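PDB 4REL: UDP-glucose:anthocyanidin 3-O-glucosyltransferase from Clitoria ternatea, which is a plant glycosyltransferase of the GT-B fold, with two Rossmann-like domains facing each other across a cleft. Local coordinates for residues D114-S119 and W135-C140; W131-P136 and P204-V209; L246-S251 and V323-Q328; L255-S260 and P295-L300. All coordinates share one frame; numbering follows the deposited sequence.

Contact 1. Residues D114-S119 and W135-C140; sequences DAFVTS and WPNVSC. With KMP (3,5,7-trihydroxy-2-(4-hydroxyphenyl)-4H-chromen-4-one), chain B.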
# COMPACT_ATOMS: atom_id res chain seq x y z
N ASP A 114 -11.24 -6.48 1.05
CA ASP A 114 -9.87 -6.33 1.51
C ASP A 114 -9.60 -7.52 2.44
O ASP A 114 -10.45 -7.85 3.26
CB ASP A 114 -9.72 -5.01 2.27
CG ASP A 114 -8.28 -4.71 2.65
OD1 ASP A 114 -7.71 -3.74 2.09
OD2 ASP A 114 -7.72 -5.43 3.50
N ALA A 115 -8.46 -8.18 2.28
CA ALA A 115 -8.15 -9.38 3.06
C ALA A 115 -8.24 -9.17 4.58
O ALA A 115 -8.48 -10.13 5.31
CB ALA A 115 -6.75 -9.92 2.69
N PHE A 116 -8.01 -7.95 5.05
CA PHE A 116 -8.03 -7.70 6.49
C PHE A 116 -9.44 -7.78 7.07
O PHE A 116 -9.61 -7.96 8.28
CB PHE A 116 -7.44 -6.33 6.85
CG PHE A 116 -5.94 -6.24 6.68
CD1 PHE A 116 -5.18 -7.35 6.35
CD2 PHE A 116 -5.30 -5.02 6.86
CE1 PHE A 116 -3.80 -7.26 6.19
CE2 PHE A 116 -3.90 -4.92 6.71
CZ PHE A 116 -3.16 -6.04 6.37
N VAL A 117 -10.46 -7.62 6.23
CA VAL A 117 -11.84 -7.71 6.71
C VAL A 117 -12.25 -9.18 6.70
O VAL A 117 -13.07 -9.62 5.89
CB VAL A 117 -12.81 -6.84 5.88
CG1 VAL A 117 -14.19 -6.80 6.55
CG2 VAL A 117 -12.25 -5.43 5.77
N THR A 118 -11.66 -9.95 7.60
CA THR A 118 -11.84 -11.39 7.56
C THR A 118 -13.27 -11.81 7.90
O THR A 118 -13.71 -12.88 7.50
CB THR A 118 -10.86 -12.12 8.48
OG1 THR A 118 -11.09 -11.69 9.82
CG2 THR A 118 -9.41 -11.78 8.07
N SER A 119 -13.99 -10.97 8.64
CA SER A 119 -15.40 -11.26 8.93
C SER A 119 -16.25 -11.36 7.66
O SER A 119 -17.31 -11.99 7.66
CB SER A 119 -16.01 -10.21 9.87
OG SER A 119 -15.48 -10.35 11.18
N TRP A 135 -5.54 -7.79 -1.92
CA TRP A 135 -4.30 -7.57 -1.16
C TRP A 135 -3.55 -6.33 -1.66
O TRP A 135 -2.79 -6.41 -2.63
CB TRP A 135 -3.39 -8.79 -1.32
CG TRP A 135 -2.20 -8.77 -0.41
CD1 TRP A 135 -0.92 -8.41 -0.73
CD2 TRP A 135 -2.18 -9.12 0.98
NE1 TRP A 135 -0.11 -8.52 0.37
CE2 TRP A 135 -0.86 -8.96 1.43
CE3 TRP A 135 -3.16 -9.57 1.88
CZ2 TRP A 135 -0.49 -9.23 2.76
CZ3 TRP A 135 -2.79 -9.83 3.19
CH2 TRP A 135 -1.46 -9.65 3.61
N PRO A 136 -3.77 -5.18 -1.00
CA PRO A 136 -3.12 -3.95 -1.44
C PRO A 136 -1.84 -3.65 -0.66
O PRO A 136 -1.34 -2.53 -0.69
CB PRO A 136 -4.18 -2.89 -1.14
CG PRO A 136 -4.79 -3.39 0.14
CD PRO A 136 -4.86 -4.91 -0.04
N ASN A 137 -1.32 -4.65 0.05
CA ASN A 137 -0.11 -4.45 0.84
C ASN A 137 1.11 -4.91 0.06
O ASN A 137 1.02 -5.16 -1.14
CB ASN A 137 -0.26 -5.22 2.14
CG ASN A 137 -1.68 -5.15 2.65
OD1 ASN A 137 -2.40 -6.16 2.70
ND2 ASN A 137 -2.12 -3.94 2.94
N VAL A 138 2.25 -4.99 0.73
CA VAL A 138 3.44 -5.49 0.07
C VAL A 138 3.16 -6.93 -0.36
O VAL A 138 2.79 -7.77 0.46
CB VAL A 138 4.67 -5.38 0.98
CG1 VAL A 138 5.92 -5.87 0.25
CG2 VAL A 138 4.85 -3.93 1.39
N SER A 139 3.28 -7.19 -1.65
CA SER A 139 2.95 -8.50 -2.20
C SER A 139 3.65 -9.63 -1.45
O SER A 139 3.02 -10.59 -1.01
CB SER A 139 3.33 -8.56 -3.69
OG SER A 139 4.71 -8.26 -3.86
N CYS A 140 4.96 -9.49 -1.25
CA CYS A 140 5.77 -10.52 -0.60
C CYS A 140 5.34 -10.88 0.83
O CYS A 140 5.60 -11.99 1.30
CB CYS A 140 7.26 -10.16 -0.65
SG CYS A 140 7.92 -10.17 -2.34
C1 KMP B . 1.28 -5.66 8.57
C2 KMP B . 0.78 -5.05 7.43
C3 KMP B . -0.05 -3.84 7.58
C4 KMP B . -0.31 -3.30 8.93
C5 KMP B . 0.24 -3.97 10.01
C6 KMP B . 1.01 -5.12 9.83
C9 KMP B . -0.61 -3.15 6.39
C10 KMP B . -1.43 -1.94 6.63
C11 KMP B . -1.64 -1.47 8.04
C14 KMP B . -2.45 -0.26 8.37
C15 KMP B . -3.28 0.36 7.43
C16 KMP B . -4.01 1.49 7.77
C17 KMP B . -3.92 2.01 9.06
C18 KMP B . -3.10 1.39 10.00
C19 KMP B . -2.37 0.26 9.65
O12 KMP B . -1.07 -2.17 9.09
O13 KMP B . -0.39 -3.59 5.24
O24 KMP B . -4.64 3.11 9.38
O27 KMP B . -1.94 -1.29 5.55
O29 KMP B . 1.52 -5.75 10.93
O30 KMP B . 1.03 -5.56 6.19
O HOH W 1 -5.16 -5.96 3.45

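Contact 2. Residues W131-P136 and P204-V209; sequences WIAFWP and PQAKAV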
# COMPACT_ATOMS: atom_id res chain seq x y z
N TRP A 131 -15.87 -15.77 -2.17
CA TRP A 131 -15.19 -14.69 -1.47
C TRP A 131 -13.85 -14.44 -2.14
O TRP A 131 -12.99 -15.33 -2.22
CB TRP A 131 -14.96 -15.07 -0.00
CG TRP A 131 -14.45 -13.93 0.85
CD1 TRP A 131 -15.12 -12.79 1.18
CD2 TRP A 131 -13.17 -13.85 1.50
NE1 TRP A 131 -14.33 -12.00 1.99
CE2 TRP A 131 -13.14 -12.63 2.21
CE3 TRP A 131 -12.06 -14.71 1.56
CZ2 TRP A 131 -12.03 -12.24 2.96
CZ3 TRP A 131 -10.96 -14.31 2.32
CH2 TRP A 131 -10.95 -13.09 3.00
N ILE A 132 -13.67 -13.22 -2.64
CA ILE A 132 -12.46 -12.84 -3.34
C ILE A 132 -11.71 -11.86 -2.46
O ILE A 132 -12.24 -10.80 -2.12
CB ILE A 132 -12.79 -12.19 -4.69
CG1 ILE A 132 -13.52 -13.20 -5.60
CG2 ILE A 132 -11.52 -11.67 -5.36
CD1 ILE A 132 -14.01 -12.62 -6.91
N ALA A 133 -10.50 -12.22 -2.06
CA ALA A 133 -9.72 -11.38 -1.16
C ALA A 133 -8.78 -10.47 -1.95
O ALA A 133 -8.11 -10.91 -2.89
CB ALA A 133 -8.93 -12.24 -0.15
N PHE A 134 -8.74 -9.20 -1.55
CA PHE A 134 -7.91 -8.20 -2.24
C PHE A 134 -6.73 -7.86 -1.33
O PHE A 134 -6.91 -7.66 -0.12
CB PHE A 134 -8.77 -6.95 -2.53
CG PHE A 134 -8.02 -5.82 -3.21
CD1 PHE A 134 -7.56 -5.95 -4.51
CD2 PHE A 134 -7.82 -4.60 -2.55
CE1 PHE A 134 -6.90 -4.90 -5.15
CE2 PHE A 134 -7.16 -3.54 -3.18
CZ PHE A 134 -6.70 -3.70 -4.49
N TRP A 135 -5.54 -7.79 -1.92
CA TRP A 135 -4.30 -7.57 -1.16
C TRP A 135 -3.55 -6.33 -1.66
O TRP A 135 -2.79 -6.41 -2.63
CB TRP A 135 -3.39 -8.79 -1.32
CG TRP A 135 -2.20 -8.77 -0.41
CD1 TRP A 135 -0.92 -8.41 -0.73
CD2 TRP A 135 -2.18 -9.12 0.98
NE1 TRP A 135 -0.11 -8.52 0.37
CE2 TRP A 135 -0.86 -8.96 1.43
CE3 TRP A 135 -3.16 -9.57 1.88
CZ2 TRP A 135 -0.49 -9.23 2.76
CZ3 TRP A 135 -2.79 -9.83 3.19
CH2 TRP A 135 -1.46 -9.65 3.61
N PRO A 136 -3.77 -5.18 -1.00
CA PRO A 136 -3.12 -3.95 -1.44
C PRO A 136 -1.84 -3.65 -0.66
O PRO A 136 -1.34 -2.53 -0.69
CB PRO A 136 -4.18 -2.89 -1.14
CG PRO A 136 -4.79 -3.39 0.14
CD PRO A 136 -4.86 -4.91 -0.04
N PRO A 204 -6.77 -19.31 2.19
CA PRO A 204 -7.06 -20.45 1.31
C PRO A 204 -8.55 -20.70 1.09
O PRO A 204 -8.93 -21.49 0.21
CB PRO A 204 -6.42 -21.63 2.06
CG PRO A 204 -5.29 -21.00 2.82
CD PRO A 204 -5.89 -19.70 3.31
N GLN A 205 -9.40 -20.05 1.86
CA GLN A 205 -10.84 -20.23 1.70
C GLN A 205 -11.41 -19.28 0.64
O GLN A 205 -12.57 -19.39 0.26
CB GLN A 205 -11.56 -20.03 3.04
CG GLN A 205 -11.05 -20.99 4.13
CD GLN A 205 -11.75 -20.80 5.45
OE1 GLN A 205 -12.97 -21.02 5.56
NE2 GLN A 205 -11.00 -20.41 6.47
N ALA A 206 -10.57 -18.36 0.17
CA ALA A 206 -10.98 -17.43 -0.88
C ALA A 206 -11.04 -18.11 -2.24
O ALA A 206 -10.15 -18.90 -2.58
CB ALA A 206 -10.04 -16.24 -0.94
N LYS A 207 -12.07 -17.79 -3.01
CA LYS A 207 -12.18 -18.27 -4.39
C LYS A 207 -10.98 -17.80 -5.21
O LYS A 207 -10.47 -18.54 -6.07
CB LYS A 207 -13.49 -17.76 -4.99
CG LYS A 207 -13.69 -18.09 -6.47
CD LYS A 207 -13.87 -19.57 -6.72
CE LYS A 207 -14.35 -19.80 -8.16
NZ LYS A 207 -14.69 -21.23 -8.42
N ALA A 208 -10.54 -16.58 -4.94
CA ALA A 208 -9.32 -16.04 -5.53
C ALA A 208 -8.73 -14.97 -4.61
O ALA A 208 -9.46 -14.32 -3.85
CB ALA A 208 -9.60 -15.45 -6.92
N VAL A 209 -7.42 -14.81 -4.67
CA VAL A 209 -6.76 -13.70 -4.00
C VAL A 209 -6.23 -12.79 -5.09
O VAL A 209 -5.50 -13.25 -5.99
CB VAL A 209 -5.61 -14.18 -3.07
CG1 VAL A 209 -4.85 -12.98 -2.52
CG2 VAL A 209 -6.15 -15.03 -1.93
O HOH W 2 -14.88 -18.36 -1.22

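Contact 3. Residues L246-S251 and V323-Q328; sequences LPEIDS and VSWVPQ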
# COMPACT_ATOMS: atom_id res chain seq x y z
N LEU A 246 -8.65 12.44 -9.65
CA LEU A 246 -9.34 13.71 -9.51
C LEU A 246 -8.36 14.83 -9.81
O LEU A 246 -7.45 15.09 -9.02
CB LEU A 246 -9.91 13.86 -8.10
CG LEU A 246 -10.95 12.82 -7.68
CD1 LEU A 246 -11.36 12.96 -6.22
CD2 LEU A 246 -12.18 12.88 -8.59
N PRO A 247 -8.52 15.49 -10.98
CA PRO A 247 -7.73 16.65 -11.41
C PRO A 247 -7.52 17.62 -10.25
O PRO A 247 -8.48 17.97 -9.56
CB PRO A 247 -8.61 17.28 -12.48
CG PRO A 247 -9.26 16.10 -13.12
CD PRO A 247 -9.48 15.08 -12.03
N GLU A 248 -6.27 18.03 -10.03
CA GLU A 248 -5.94 18.81 -8.86
C GLU A 248 -4.96 19.94 -9.16
O GLU A 248 -4.02 19.78 -9.94
CB GLU A 248 -5.36 17.89 -7.77
CG GLU A 248 -5.62 18.36 -6.36
CD GLU A 248 -5.52 17.24 -5.34
OE1 GLU A 248 -5.03 16.15 -5.70
OE2 GLU A 248 -5.93 17.45 -4.18
N ILE A 249 -5.20 21.09 -8.55
CA ILE A 249 -4.33 22.25 -8.71
C ILE A 249 -3.03 22.05 -7.92
O ILE A 249 -3.06 21.81 -6.72
CB ILE A 249 -5.04 23.54 -8.28
CG1 ILE A 249 -6.11 23.91 -9.31
CG2 ILE A 249 -4.05 24.68 -8.13
CD1 ILE A 249 -7.16 24.90 -8.81
N ASP A 250 -1.91 22.14 -8.63
CA ASP A 250 -0.58 22.07 -8.04
C ASP A 250 -0.35 23.36 -7.26
O ASP A 250 0.39 24.24 -7.71
CB ASP A 250 0.44 21.92 -9.17
CG ASP A 250 1.87 21.71 -8.67
OD1 ASP A 250 2.08 21.44 -7.47
OD2 ASP A 250 2.78 21.81 -9.53
N SER A 251 -0.99 23.48 -6.10
CA SER A 251 -0.97 24.72 -5.33
C SER A 251 0.44 25.23 -5.01
O SER A 251 0.67 26.44 -4.94
CB SER A 251 -1.81 24.58 -4.05
OG SER A 251 -1.94 23.22 -3.67
N VAL A 323 6.58 21.43 1.75
CA VAL A 323 5.16 21.69 1.49
C VAL A 323 4.29 20.65 2.17
O VAL A 323 4.76 19.58 2.54
CB VAL A 323 4.87 21.70 -0.02
CG1 VAL A 323 5.62 22.84 -0.70
CG2 VAL A 323 5.26 20.37 -0.63
N SER A 324 3.01 20.97 2.34
CA SER A 324 2.09 20.09 3.06
C SER A 324 1.58 18.96 2.18
O SER A 324 1.20 17.90 2.68
CB SER A 324 0.91 20.90 3.61
OG SER A 324 1.36 21.87 4.53
N TRP A 325 1.58 19.19 0.87
CA TRP A 325 1.04 18.22 -0.09
C TRP A 325 1.70 18.36 -1.45
O TRP A 325 2.04 19.47 -1.87
CB TRP A 325 -0.48 18.43 -0.23
CG TRP A 325 -1.10 17.66 -1.36
CD1 TRP A 325 -1.63 16.40 -1.30
CD2 TRP A 325 -1.26 18.10 -2.71
NE1 TRP A 325 -2.11 16.03 -2.53
CE2 TRP A 325 -1.89 17.05 -3.42
CE3 TRP A 325 -0.93 19.27 -3.40
CZ2 TRP A 325 -2.20 17.15 -4.78
CZ3 TRP A 325 -1.23 19.37 -4.75
CH2 TRP A 325 -1.86 18.31 -5.42
N VAL A 326 1.91 17.24 -2.14
CA VAL A 326 2.34 17.26 -3.53
C VAL A 326 1.47 16.30 -4.34
O VAL A 326 0.92 15.34 -3.80
CB VAL A 326 3.83 16.84 -3.70
CG1 VAL A 326 4.74 17.74 -2.90
CG2 VAL A 326 4.03 15.40 -3.30
N PRO A 327 1.35 16.56 -5.65
CA PRO A 327 0.74 15.55 -6.53
C PRO A 327 1.77 14.43 -6.76
O PRO A 327 2.55 14.48 -7.72
CB PRO A 327 0.47 16.33 -7.82
CG PRO A 327 1.52 17.41 -7.84
CD PRO A 327 1.79 17.76 -6.38
N GLN A 328 1.78 13.44 -5.87
CA GLN A 328 2.91 12.51 -5.81
C GLN A 328 3.11 11.71 -7.10
O GLN A 328 4.24 11.53 -7.52
CB GLN A 328 2.79 11.58 -4.60
CG GLN A 328 3.95 10.59 -4.48
CD GLN A 328 3.91 9.80 -3.20
OE1 GLN A 328 4.34 10.27 -2.15
NE2 GLN A 328 3.39 8.58 -3.28

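Contact 4. Residues L255-S260 and P295-L300; sequences LSWLDS and PFVWAL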
# COMPACT_ATOMS: atom_id res chain seq x y z
N LEU A 255 5.61 20.91 -9.99
CA LEU A 255 6.05 20.46 -11.30
C LEU A 255 6.83 21.54 -12.02
O LEU A 255 7.83 21.25 -12.68
CB LEU A 255 4.87 19.98 -12.14
CG LEU A 255 4.13 18.77 -11.57
CD1 LEU A 255 2.96 18.38 -12.49
CD2 LEU A 255 5.09 17.60 -11.39
N SER A 256 6.36 22.78 -11.89
CA SER A 256 7.03 23.90 -12.53
C SER A 256 8.41 24.05 -11.89
O SER A 256 9.41 24.27 -12.59
CB SER A 256 6.21 25.17 -12.37
OG SER A 256 6.82 26.26 -13.05
N TRP A 257 8.45 23.93 -10.57
CA TRP A 257 9.71 23.99 -9.84
C TRP A 257 10.65 22.87 -10.31
O TRP A 257 11.83 23.11 -10.56
CB TRP A 257 9.44 23.87 -8.34
CG TRP A 257 10.65 24.13 -7.48
CD1 TRP A 257 11.09 25.34 -7.04
CD2 TRP A 257 11.56 23.15 -6.95
NE1 TRP A 257 12.23 25.18 -6.28
CE2 TRP A 257 12.53 23.85 -6.21
CE3 TRP A 257 11.65 21.76 -7.04
CZ2 TRP A 257 13.58 23.20 -5.55
CZ3 TRP A 257 12.69 21.11 -6.38
CH2 TRP A 257 13.64 21.83 -5.65
N LEU A 258 10.11 21.66 -10.44
CA LEU A 258 10.90 20.53 -10.91
C LEU A 258 11.39 20.73 -12.35
O LEU A 258 12.49 20.29 -12.71
CB LEU A 258 10.13 19.21 -10.75
CG LEU A 258 9.84 18.74 -9.32
CD1 LEU A 258 8.82 17.61 -9.25
CD2 LEU A 258 11.14 18.31 -8.59
N ASP A 259 10.60 21.43 -13.18
CA ASP A 259 11.01 21.70 -14.56
C ASP A 259 12.33 22.48 -14.63
O ASP A 259 13.07 22.38 -15.61
CB ASP A 259 9.93 22.49 -15.31
CG ASP A 259 8.69 21.68 -15.60
OD1 ASP A 259 8.82 20.45 -15.84
OD2 ASP A 259 7.59 22.27 -15.60
N SER A 260 12.61 23.25 -13.58
CA SER A 260 13.78 24.11 -13.56
C SER A 260 15.00 23.36 -13.06
O SER A 260 16.10 23.92 -13.01
CB SER A 260 13.53 25.34 -12.67
OG SER A 260 13.36 24.97 -11.31
N PRO A 295 19.01 19.61 -4.30
CA PRO A 295 17.65 20.14 -4.37
C PRO A 295 16.66 19.09 -3.86
O PRO A 295 16.89 17.90 -4.01
CB PRO A 295 17.44 20.43 -5.86
CG PRO A 295 18.42 19.55 -6.56
CD PRO A 295 19.60 19.41 -5.64
N PHE A 296 15.60 19.54 -3.21
CA PHE A 296 14.66 18.60 -2.60
C PHE A 296 13.24 19.14 -2.57
O PHE A 296 13.02 20.35 -2.57
CB PHE A 296 15.12 18.23 -1.17
CG PHE A 296 15.15 19.40 -0.21
CD1 PHE A 296 14.01 19.77 0.50
CD2 PHE A 296 16.32 20.12 -0.01
CE1 PHE A 296 14.04 20.85 1.39
CE2 PHE A 296 16.36 21.19 0.88
CZ PHE A 296 15.21 21.56 1.57
N VAL A 297 12.28 18.22 -2.58
CA VAL A 297 10.89 18.53 -2.30
C VAL A 297 10.50 17.63 -1.15
O VAL A 297 10.58 16.41 -1.26
CB VAL A 297 9.98 18.23 -3.49
CG1 VAL A 297 8.53 18.53 -3.12
CG2 VAL A 297 10.39 19.06 -4.70
N TRP A 298 10.08 18.22 -0.03
CA TRP A 298 9.74 17.44 1.15
C TRP A 298 8.26 17.67 1.45
O TRP A 298 7.85 18.79 1.75
CB TRP A 298 10.61 17.87 2.33
CG TRP A 298 10.46 17.08 3.61
CD1 TRP A 298 9.65 16.00 3.83
CD2 TRP A 298 11.15 17.32 4.84
NE1 TRP A 298 9.80 15.55 5.13
CE2 TRP A 298 10.71 16.35 5.77
CE3 TRP A 298 12.09 18.27 5.26
CZ2 TRP A 298 11.18 16.30 7.08
CZ3 TRP A 298 12.56 18.22 6.56
CH2 TRP A 298 12.10 17.24 7.46
N ALA A 299 7.46 16.61 1.32
CA ALA A 299 6.06 16.67 1.67
C ALA A 299 5.99 16.34 3.14
O ALA A 299 6.27 15.20 3.55
CB ALA A 299 5.25 15.67 0.85
N LEU A 300 5.65 17.35 3.94
CA LEU A 300 5.72 17.29 5.39
C LEU A 300 4.44 17.88 5.99
O LEU A 300 4.04 18.99 5.62
CB LEU A 300 6.94 18.09 5.88
CG LEU A 300 7.18 18.22 7.39
CD1 LEU A 300 7.57 16.88 8.00
CD2 LEU A 300 8.25 19.26 7.69

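Contact 1. Residues D114-S119 and W135-C140
Asp114 OD2 is gripped twice. The backbone N of Phe116 donates to the anti lone pair of Asp114 OD2 at 3.0 Å, the N-H...O angle being 165°, forming an Asx turn, and a water lying 2.6 Å from OD2 donates as well. The same water donates to Asn137 OD1, so one molecule bridges the two loops. It also sits 3.1 Å above the plane of the Phe116 ring, over its centre. Asp114 CG stands anti to the backbone N (chi1 -174°), which carries it toward Pro136; OD1 lies against Pro136 CG and is hydrogen-bonded to His17 ND1.

Phe116 and Asn137 meet tip to tip, ring and amide planes only 11° apart, with Phe116 CZ 3.7 Å from Asn137 OD1. That oxygen lies over the centre of the Trp135 ring system. Phe116 in turn directs its edge toward the Trp135 face in an offset edge-to-face pair, while Ala115 CB touches the indole edge at Trp135 CE3, 3.7 Å away. Asn137 ND2 is 2.9 Å from KMP O13, and Phe116 CE2 lies 3.7 Å from KMP C9, which is at the ring edge. Water and amide thus tie Asp114 to the ligand pocket.

The two loops leave the C-terminal ends of the adjacent parallel strands 110-114 and 131-135, with Leu199 of helix 199-202 against Ala115, Phe116 and Trp135, and Leu196 of helix 191-197 beside Phe116.

Contact 2. Residues W131-P136 and P204-V209
Trp131 lays its indole beside Ala206. From Trp131 CB the side chain runs to CG, anti to the backbone N (chi1 -171°), and the benzo side of the ring does the touching: Trp131 CE3 lies 3.6 Å from Ala206 CB, and CZ3 is 3.9 Å from the same methyl. On the pyrrole side, NE1 is hydrogen-bonded to Ser120 OG, and Leu121 and Ala124 of helix 119-127 also pack on the indole.

The backbone of Trp131 is held at both polar atoms. Its O accepts from Lys207 N at 2.7 Å through a bent bond (136° at the hydrogen), and a water joins its N to Gln205 O. Farther along, Ala133 N donates to Ala208 O at 2.9 Å. Ala133 and Val209 are bridge partners, supplemented by a CA-H...O contact of 3.3 Å from Val209 CA to Ala133 O. Their side chains share one face of the sheet, where Ala133 CB also meets Ala206 CB at 4.2 Å, methyl to methyl.

Strands 131-135 and 208-211 are thereby joined in parallel, as neighbouring inner strands of the seven-stranded sheet of a Rossmann-like domain, consistent with the GT-B fold.

Contact 3. Residues L246-S251 and V323-Q328
The Trp325 indole meets Glu248, Ile249, Asp250 and Ser251, each at its six-membered ring. One face carries the backbone N of Pro327, 3.6 Å above the plane and offset toward the rim, a contact made within the 323-328 loop itself. At the edge, near the ring plane, Asp250 CA approaches Trp325 CZ3 at 4.3 Å. Three oxygens come in obliquely. Ile249 O is 3.6 Å from Trp325 CZ3, Ser251 OG stands at 4.1 Å from the same carbon, and Glu248 OE1 reaches Trp325 CZ2. Glu248 extends beyond CG to meet the indole tip to tip, its carboxylate plane turned 51° from the ring; this surface residue is poorly ordered and, like Ile249, Asp250 and Ser251, touches a crystal neighbour, so its exact pose carries little weight.

The run from Trp325 to Gln328, Trp-Val-Pro-Gln, opens the PSPG signature motif of plant glycosyltransferases in the C-terminal domain of the GT-B fold. It follows strand 320-323, and Pro327 occupies the N-cap position of helix 328-332. Gln328, the first residue of that helix, is hydrogen-bonded through its side chain to Tyr268 and Glu351.

Asp250 is the centre of an inverse gamma turn, with a weak bond from Ser251 N to Ile249 O. Its side chain crosses that of Pro327 at about a right angle, OD1 lying 3.8 Å from Pro327 CD. Asp250 CG stands anti to its backbone N (chi1 -175°), which brings it nearer to Pro327 than CB is; OD1 accepts from Cys254 N and OD2 from Leu255 N, at the start of helix 254-259.

Contact 4. Residues L255-S260 and P295-L300
A helix laid on a parallel beta-sheet, as in Rossmann-like domains, brings Trp257 and Leu258 of helix 254-259 against Pro295, Phe296 and Val297. The axes of helix 255-259 and strand 296-299 pass 10.5 Å apart and run nearly antiparallel, at 160°. Trp257 extends from the helix with CG anti to the backbone N (chi1 -171°), and its six-membered ring does the touching. Trp257 CZ3 lies 3.5 Å from Val297 CG2, the two side chains sliding past each other in opposite directions. Trp257 CH2 reaches Phe296 O at 3.5 Å and Pro295 CB at 4.1 Å. The same Val297 methyl meets Leu258 CD2 at 4.0 Å, where the side chains cross at about a right angle; Leu258 CD2 also lies near the indole plane of Trp257, at its edge.

Residues alternate along the strand: Val297 points its CB toward this helix, whereas Phe296 and Trp298 pack on helix 279-292, which links strand 266-270 to strand 296-299 in a beta-alpha-beta unit. Trp257 spans further strands, touching Val266 of strand 266-270 and Lys321 of strand 320-323; Leu258 also packs on Val266. Trp257 O accepts from Ser260 N at 3.1 Å and, at a rather short and so doubtful distance, from Ser260 OG. Nearby, Leu258 O is hydrogen-bonded to Ser336 OG, and Asp259 OD1 to His334 NE2.

From the N terminus, contact 1 closes a short span that holds helix 119-127 and runs into strand 131-135. Contact 2 begins where contact 1 ends, sharing Trp135 and Pro136, and closes a longer, strand-free excursion back to the same sheet; Ala115 N and Phe134 O probably hydrogen-bond between them. Strands 110-114, 131-135 and 208-211 thus lie side by side, with part of the KMP pocket at contact 1. In the second sheet's domain, contact 3 closes a long span from 246-251 to 323-328, within which contact 4 closes a shorter one. These two meet where the backbone of Val323 probably hydrogen-bonds to Trp298 and Leu300, and where Val326 packs on Val297. Neither touches contact 1 or 2.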